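Side-chain contacts in cypemycin cysteine dehydrogenase (decarboxylating) (Streptomyces sp, PDB 6JDD), which catalyses the flavin-dependent oxidative decarboxylation of the C-terminal cysteine of the precursor peptide during biosynthesis of the linaridin cypemycin: residues A[103-108]-A[137-142]; A[64-69]-A[74-79]. All blocks are in the same frame, centred on the assembly; numbering follows the deposited sequence.

Followed from the N terminus, contact 2 comes first: it closes a short loop, with four residues between its segments, folding the connection toward strand 90-95 back on strand 65-67, the outermost strand on one side of the parallel sheet. Contact 1 opens later and closes a span of 28 residues that includes helix 111-118 and strand 123-127, joining the end of helix 97-104 to helix 134-142. The two loops lie in series, neither nesting nor crossing, and their centres are about 23 Å apart. Helix 111-118 links them indirectly, since Val79 of contact 2 rests on Pro111 and Met115, while Leu103, in a segment of contact 1, touches Leu116.

Contact 1 (A[103-108]-A[137-142]); sequences LAQGRA and ENNVQT. With FAD (flavin-adenine dinucleotide), chain B.
The C-terminal end of helix 97-104, which follows strand 90-95 of the parallel sheet, packs on helix 134-142, which follows strand 123-127, where Ala104 and Gln105 meet Asn139. The closest backbones are those of Ala104 and Asn139, whose CA atoms lie 5.6 Å apart. The methyl of Ala104 is directed toward helix 134-142 and comes up to the backbone O of Asn139 and, at 4.1 Å, to Asn139 CB. Beside it, Thr142 CG2 lies 3.8 Å from Ala104 O, with Thr142 OG1 turned back to Asn138 O in its own helix.

One polar bond spans the interface. Gln105 NE2 donates to Asn139 OD1 over 3.1 Å, nearly straight at 172°. The acceptor lies in the amide plane of Gln105, but the donor stands above the carbonyl plane of Asn139, and the two amides are turned 71° apart. With CG beside the backbone N and the chain extended beyond it, the Gln105 amide is carried to Asn139. Both amides have stronger partners outside this pair: Asn139 ND2 bonds to Ile135 O one turn earlier, and Gln105 NE2 to Gln105 O of the third subunit, another chain.

A Schellman motif ends helix 97-104, with Gly106 at positive phi as its C-prime residue, Gly106 N bonded to Leu103 O at 3.1 Å and Arg107 N to Arg102 O. Beyond it the chain runs to a flavin-adenine dinucleotide that is also hydrogen-bonded by Thr45, Thr96 and Thr99 of the second subunit. Its ribityl O3' donates to Ala108 O at 2.8 Å. Arg107, bent at chi2 and chi3, brings NH2 to ribose O3B at 3.2 Å, a weak bond at 121° made from the guanidinium edge, while its NE forms a salt bridge to Asp98 of the second subunit.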
loop_
_atom_site.group_PDB
_atom_site.type_symbol
_atom_site.label_atom_id
_atom_site.label_comp_id
_atom_site.label_asym_id
_atom_site.label_seq_id
_atom_site.Cartn_x
_atom_site.Cartn_y
_atom_site.Cartn_z
ATOM N N LEU A 103 32.111 -15.596 4.684
ATOM C CA LEU A 103 32.545 -16.985 4.415
ATOM C C LEU A 103 33.645 -17.377 5.413
ATOM O O LEU A 103 33.552 -18.408 6.040
ATOM C CB LEU A 103 33.034 -17.023 2.970
ATOM C CG LEU A 103 33.367 -18.398 2.443
ATOM C CD1 LEU A 103 32.164 -19.353 2.529
ATOM C CD2 LEU A 103 33.871 -18.231 1.027
ATOM N N ALA A 104 34.627 -16.504 5.565
ATOM C CA ALA A 104 35.753 -16.637 6.506
ATOM C C ALA A 104 35.259 -16.740 7.944
ATOM O O ALA A 104 36.036 -17.146 8.781
ATOM C CB ALA A 104 36.661 -15.445 6.372
ATOM N N GLN A 105 34.026 -16.333 8.227
ATOM C CA GLN A 105 33.560 -16.254 9.622
ATOM C C GLN A 105 32.489 -17.323 9.867
ATOM O O GLN A 105 31.810 -17.275 10.909
ATOM C CB GLN A 105 33.108 -14.830 9.902
ATOM C CG GLN A 105 34.310 -13.915 9.936
ATOM C CD GLN A 105 33.993 -12.441 9.789
ATOM O OE1 GLN A 105 32.833 -12.021 9.852
ATOM N NE2 GLN A 105 35.046 -11.644 9.606
ATOM N N GLY A 106 32.309 -18.228 8.927
ATOM C CA GLY A 106 31.377 -19.351 9.152
ATOM C C GLY A 106 29.907 -18.953 9.099
ATOM O O GLY A 106 29.067 -19.780 9.426
ATOM N N ARG A 107 29.597 -17.781 8.578
ATOM C CA ARG A 107 28.207 -17.274 8.562
ATOM C C ARG A 107 27.355 -18.102 7.589
ATOM O O ARG A 107 27.841 -18.527 6.542
ATOM C CB ARG A 107 28.215 -15.782 8.236
ATOM C CG ARG A 107 29.049 -14.955 9.213
ATOM C CD ARG A 107 28.501 -15.038 10.638
ATOM N NE ARG A 107 27.065 -14.822 10.670
ATOM C CZ ARG A 107 26.487 -13.658 10.804
ATOM N NH1 ARG A 107 27.223 -12.598 10.990
ATOM N NH2 ARG A 107 25.175 -13.526 10.798
ATOM N N ALA A 108 26.100 -18.344 8.003
ATOM C CA ALA A 108 25.072 -19.019 7.187
ATOM C C ALA A 108 23.805 -18.164 7.153
ATOM O O ALA A 108 22.732 -18.751 7.255
ATOM C CB ALA A 108 24.792 -20.368 7.781
ATOM N N GLU A 137 42.898 -9.100 5.673
ATOM C CA GLU A 137 43.946 -10.057 5.239
ATOM C C GLU A 137 43.900 -11.247 6.209
ATOM O O GLU A 137 44.071 -12.363 5.727
ATOM C CB GLU A 137 45.309 -9.366 5.114
ATOM C CG GLU A 137 45.419 -8.536 3.826
ATOM C CD GLU A 137 46.204 -7.189 3.851
ATOM O OE1 GLU A 137 47.166 -7.025 4.710
ATOM O OE2 GLU A 137 45.887 -6.259 2.990
ATOM N N ASN A 138 43.665 -11.006 7.505
ATOM C CA ASN A 138 43.637 -12.135 8.468
ATOM C C ASN A 138 42.468 -13.058 8.183
ATOM O O ASN A 138 42.662 -14.299 8.219
ATOM C CB ASN A 138 43.684 -11.709 9.939
ATOM C CG ASN A 138 45.089 -11.420 10.400
ATOM O OD1 ASN A 138 46.105 -11.681 9.698
ATOM N ND2 ASN A 138 45.122 -10.834 11.580
ATOM N N ASN A 139 41.309 -12.475 7.968
ATOM C CA ASN A 139 40.054 -13.197 7.587
ATOM C C ASN A 139 40.208 -13.976 6.258
ATOM O O ASN A 139 39.787 -15.127 6.212
ATOM C CB ASN A 139 38.853 -12.255 7.587
ATOM C CG ASN A 139 38.461 -11.897 9.002
ATOM O OD1 ASN A 139 37.915 -12.702 9.709
ATOM N ND2 ASN A 139 38.891 -10.764 9.499
ATOM N N VAL A 140 40.855 -13.403 5.260
ATOM C CA VAL A 140 41.267 -14.152 4.027
ATOM C C VAL A 140 42.229 -15.333 4.316
ATOM O O VAL A 140 42.039 -16.399 3.659
ATOM C CB VAL A 140 41.961 -13.180 3.079
ATOM C CG1 VAL A 140 42.599 -13.940 1.946
ATOM C CG2 VAL A 140 40.986 -12.138 2.586
ATOM N N GLN A 141 43.224 -15.155 5.218
ATOM C CA GLN A 141 44.143 -16.252 5.639
ATOM C C GLN A 141 43.278 -17.360 6.258
ATOM O O GLN A 141 43.610 -18.561 6.071
ATOM C CB GLN A 141 45.228 -15.832 6.655
ATOM C CG GLN A 141 46.560 -15.343 6.099
ATOM C CD GLN A 141 47.594 -15.269 7.217
ATOM O OE1 GLN A 141 47.284 -15.190 8.427
ATOM N NE2 GLN A 141 48.872 -15.310 6.826
ATOM N N THR A 142 42.273 -17.008 7.041
ATOM C CA THR A 142 41.457 -18.024 7.758
ATOM C C THR A 142 40.862 -19.034 6.780
ATOM O O THR A 142 40.637 -20.216 7.162
ATOM C CB THR A 142 40.372 -17.401 8.625
ATOM O OG1 THR A 142 41.005 -16.631 9.629
ATOM C CG2 THR A 142 39.562 -18.432 9.357
HETATM P PA FAD B . 17.746 -14.180 12.590
HETATM O O1A FAD B . 17.509 -13.089 13.582
HETATM O O2A FAD B . 16.598 -14.639 11.755
HETATM O O5B FAD B . 18.969 -13.773 11.634
HETATM C C5B FAD B . 18.680 -13.071 10.399
HETATM C C4B FAD B . 19.903 -12.300 9.965
HETATM O O4B FAD B . 19.523 -10.932 9.669
HETATM C C3B FAD B . 21.036 -12.201 10.997
HETATM O O3B FAD B . 22.311 -12.243 10.368
HETATM C C2B FAD B . 20.775 -10.841 11.648
HETATM O O2B FAD B . 21.936 -10.274 12.215
HETATM C C1B FAD B . 20.280 -10.037 10.451
HETATM N N9A FAD B . 19.426 -8.912 10.813
HETATM C C8A FAD B . 19.478 -8.153 11.956
HETATM N N7A FAD B . 18.564 -7.210 11.976
HETATM C C5A FAD B . 17.875 -7.361 10.779
HETATM C C6A FAD B . 16.792 -6.666 10.207
HETATM N N6A FAD B . 16.184 -5.636 10.789
HETATM N N1A FAD B . 16.355 -7.083 8.995
HETATM C C2A FAD B . 16.971 -8.122 8.414
HETATM N N3A FAD B . 17.995 -8.849 8.855
HETATM C C4A FAD B . 18.402 -8.409 10.057
HETATM N N1 FAD B . 19.956 -23.348 9.958
HETATM C C2 FAD B . 20.550 -24.081 10.928
HETATM O O2 FAD B . 21.574 -23.681 11.487
HETATM N N3 FAD B . 20.054 -25.280 11.331
HETATM C C4 FAD B . 18.919 -25.821 10.777
HETATM O O4 FAD B . 18.508 -26.903 11.170
HETATM C C4X FAD B . 18.272 -25.088 9.764
HETATM N N5 FAD B . 17.189 -25.588 9.225
HETATM C C5X FAD B . 16.578 -24.856 8.241
HETATM C C6 FAD B . 15.413 -25.377 7.651
HETATM C C7 FAD B . 14.747 -24.698 6.658
HETATM C C7M FAD B . 13.502 -25.286 6.047
HETATM C C8 FAD B . 15.242 -23.445 6.219
HETATM C C8M FAD B . 14.529 -22.682 5.133
HETATM C C9 FAD B . 16.384 -22.923 6.791
HETATM C C9A FAD B . 17.071 -23.610 7.806
HETATM N N10 FAD B . 18.227 -23.112 8.405
HETATM C C10 FAD B . 18.866 -23.828 9.400
HETATM C "C1'" FAD B . 18.773 -21.812 7.975
HETATM C "C2'" FAD B . 18.410 -20.695 8.936
HETATM O "O2'" FAD B . 17.003 -20.477 8.909
HETATM C "C3'" FAD B . 19.131 -19.397 8.565
HETATM O "O3'" FAD B . 20.527 -19.550 8.800
HETATM C "C4'" FAD B . 18.625 -18.173 9.331
HETATM O "O4'" FAD B . 19.338 -17.011 8.903
HETATM C "C5'" FAD B . 18.771 -18.326 10.828
HETATM O "O5'" FAD B . 18.450 -17.066 11.478
HETATM P P FAD B . 18.295 -17.024 13.073
HETATM O O1P FAD B . 19.488 -17.684 13.681
HETATM O O2P FAD B . 16.934 -17.525 13.428
HETATM O O3P FAD B . 18.365 -15.446 13.355
#

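Contact 2 (A[64-69]-A[74-79]); sequences KVWVDS and DVPPEV
Strand 65-67 runs past the loop that follows it, the backbones coming nearest at Trp66 and Asp74, whose CA atoms are 5.5 Å apart. This is the outermost strand, within the chain, of the Rossmann-like parallel sheet, and the loop folds back over its Trp66. With chi1 at 41°, Trp66 CG sits between the backbone N and the carbonyl carbon, which sets the indole against the loop residues Val75 and Pro76. Pro76 CD lies over the five-membered ring in a CH-pi contact, 3.4 Å from its centroid and 15° off the normal; Val75 CA is above the same face. The six-membered ring meets Val75 CG2 through CE3, at 3.9 Å, and Val79 CG1 through CH2, at 3.8 Å. At the root of the side chain, Trp66 CB packs on Asp74 CB at 3.9 Å. An alanine here would be likely to leave Pro76 CD without its ring face and Val79 CG1 without its indole neighbour, opening a gap between strand and loop. Outside the loop, the Trp66 ring also meets that of His12, with planes about 50° apart. Toward the end of the strand, Val75 CG2, anti to its carbonyl carbon, lies 3.6 Å from Val67 O and 3.3 Å from Ser69 O.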
loop_
_atom_site.group_PDB
_atom_site.type_symbol
_atom_site.label_atom_id
_atom_site.label_comp_id
_atom_site.label_asym_id
_atom_site.label_seq_id
_atom_site.Cartn_x
_atom_site.Cartn_y
_atom_site.Cartn_z
ATOM N N LYS A 64 19.223 -24.143 -12.370
ATOM C CA LYS A 64 18.317 -23.384 -11.465
ATOM C C LYS A 64 18.885 -21.996 -11.213
ATOM O O LYS A 64 20.136 -21.849 -11.148
ATOM C CB LYS A 64 18.137 -24.141 -10.157
ATOM C CG LYS A 64 17.410 -25.471 -10.318
ATOM C CD LYS A 64 16.262 -25.430 -11.358
ATOM C CE LYS A 64 15.133 -26.416 -11.100
ATOM N NZ LYS A 64 15.621 -27.817 -11.020
ATOM N N VAL A 65 18.001 -21.016 -11.124
ATOM C CA VAL A 65 18.424 -19.630 -10.821
ATOM C C VAL A 65 17.593 -19.181 -9.638
ATOM O O VAL A 65 16.406 -19.425 -9.637
ATOM C CB VAL A 65 18.288 -18.688 -12.030
ATOM C CG1 VAL A 65 18.661 -17.262 -11.673
ATOM C CG2 VAL A 65 19.139 -19.136 -13.190
ATOM N N TRP A 66 18.233 -18.621 -8.631
ATOM C CA TRP A 66 17.524 -18.172 -7.412
ATOM C C TRP A 66 18.213 -16.981 -6.750
ATOM O O TRP A 66 19.437 -16.788 -6.890
ATOM C CB TRP A 66 17.323 -19.303 -6.429
ATOM C CG TRP A 66 18.469 -20.242 -6.240
ATOM C CD1 TRP A 66 18.737 -21.341 -6.997
ATOM C CD2 TRP A 66 19.440 -20.243 -5.182
ATOM N NE1 TRP A 66 19.810 -22.014 -6.502
ATOM C CE2 TRP A 66 20.255 -21.372 -5.384
ATOM C CE3 TRP A 66 19.700 -19.406 -4.087
ATOM C CZ2 TRP A 66 21.315 -21.686 -4.544
ATOM C CZ3 TRP A 66 20.737 -19.723 -3.247
ATOM C CH2 TRP A 66 21.536 -20.842 -3.484
ATOM N N VAL A 67 17.403 -16.185 -6.079
ATOM C CA VAL A 67 17.891 -15.084 -5.232
ATOM C C VAL A 67 18.318 -15.692 -3.904
ATOM O O VAL A 67 17.611 -16.590 -3.397
ATOM C CB VAL A 67 16.837 -13.991 -5.082
ATOM C CG1 VAL A 67 17.324 -12.940 -4.105
ATOM C CG2 VAL A 67 16.524 -13.374 -6.440
ATOM N N ASP A 68 19.481 -15.253 -3.429
ATOM C CA ASP A 68 20.135 -15.771 -2.209
ATOM C C ASP A 68 19.426 -15.196 -0.949
ATOM O O ASP A 68 19.898 -14.224 -0.337
ATOM C CB ASP A 68 21.646 -15.486 -2.232
ATOM C CG ASP A 68 22.324 -15.991 -0.958
ATOM O OD1 ASP A 68 21.805 -16.973 -0.417
ATOM O OD2 ASP A 68 23.355 -15.373 -0.494
ATOM N N SER A 69 18.288 -15.773 -0.622
ATOM C CA SER A 69 17.409 -15.228 0.476
ATOM C C SER A 69 16.586 -16.377 1.013
ATOM O O SER A 69 16.121 -17.169 0.215
ATOM C CB SER A 69 16.505 -14.099 0.102
ATOM O OG SER A 69 15.574 -13.913 1.145
ATOM N N ASP A 74 12.349 -20.138 -4.732
ATOM C CA ASP A 74 13.121 -20.944 -5.717
ATOM C C ASP A 74 14.345 -21.581 -5.054
ATOM O O ASP A 74 15.039 -22.379 -5.733
ATOM C CB ASP A 74 13.591 -20.131 -6.925
ATOM C CG ASP A 74 12.463 -19.594 -7.782
ATOM O OD1 ASP A 74 11.440 -20.299 -7.897
ATOM O OD2 ASP A 74 12.624 -18.454 -8.304
ATOM N N VAL A 75 14.627 -21.235 -3.798
ATOM C CA VAL A 75 15.862 -21.721 -3.131
ATOM C C VAL A 75 15.737 -23.229 -2.997
ATOM O O VAL A 75 14.807 -23.707 -2.362
ATOM C CB VAL A 75 16.082 -21.056 -1.770
ATOM C CG1 VAL A 75 17.158 -21.750 -0.976
ATOM C CG2 VAL A 75 16.451 -19.612 -1.935
ATOM N N PRO A 76 16.646 -24.026 -3.590
ATOM C CA PRO A 76 16.520 -25.479 -3.534
ATOM C C PRO A 76 16.828 -25.987 -2.137
ATOM O O PRO A 76 17.640 -25.407 -1.430
ATOM C CB PRO A 76 17.542 -25.991 -4.548
ATOM C CG PRO A 76 18.562 -24.892 -4.591
ATOM C CD PRO A 76 17.795 -23.596 -4.392
ATOM N N PRO A 77 16.155 -27.058 -1.687
ATOM C CA PRO A 77 16.366 -27.563 -0.335
ATOM C C PRO A 77 17.787 -28.066 -0.046
ATOM O O PRO A 77 18.211 -27.911 1.091
ATOM C CB PRO A 77 15.368 -28.719 -0.213
ATOM C CG PRO A 77 15.017 -29.093 -1.643
ATOM C CD PRO A 77 15.155 -27.819 -2.442
ATOM N N GLU A 78 18.486 -28.585 -1.059
ATOM C CA GLU A 78 19.841 -29.185 -0.902
ATOM C C GLU A 78 20.931 -28.157 -0.554
ATOM O O GLU A 78 22.053 -28.594 -0.230
ATOM C CB GLU A 78 20.239 -29.914 -2.164
ATOM C CG GLU A 78 20.494 -29.003 -3.338
ATOM C CD GLU A 78 19.329 -28.884 -4.316
ATOM O OE1 GLU A 78 19.621 -28.643 -5.533
ATOM O OE2 GLU A 78 18.132 -29.033 -3.868
ATOM N N VAL A 79 20.631 -26.857 -0.539
ATOM C CA VAL A 79 21.580 -25.879 0.069
ATOM C C VAL A 79 21.908 -26.334 1.506
ATOM O O VAL A 79 23.037 -26.114 1.938
ATOM C CB VAL A 79 21.099 -24.410 0.005
ATOM C CG1 VAL A 79 20.793 -23.968 -1.421
ATOM C CG2 VAL A 79 19.919 -24.118 0.927
#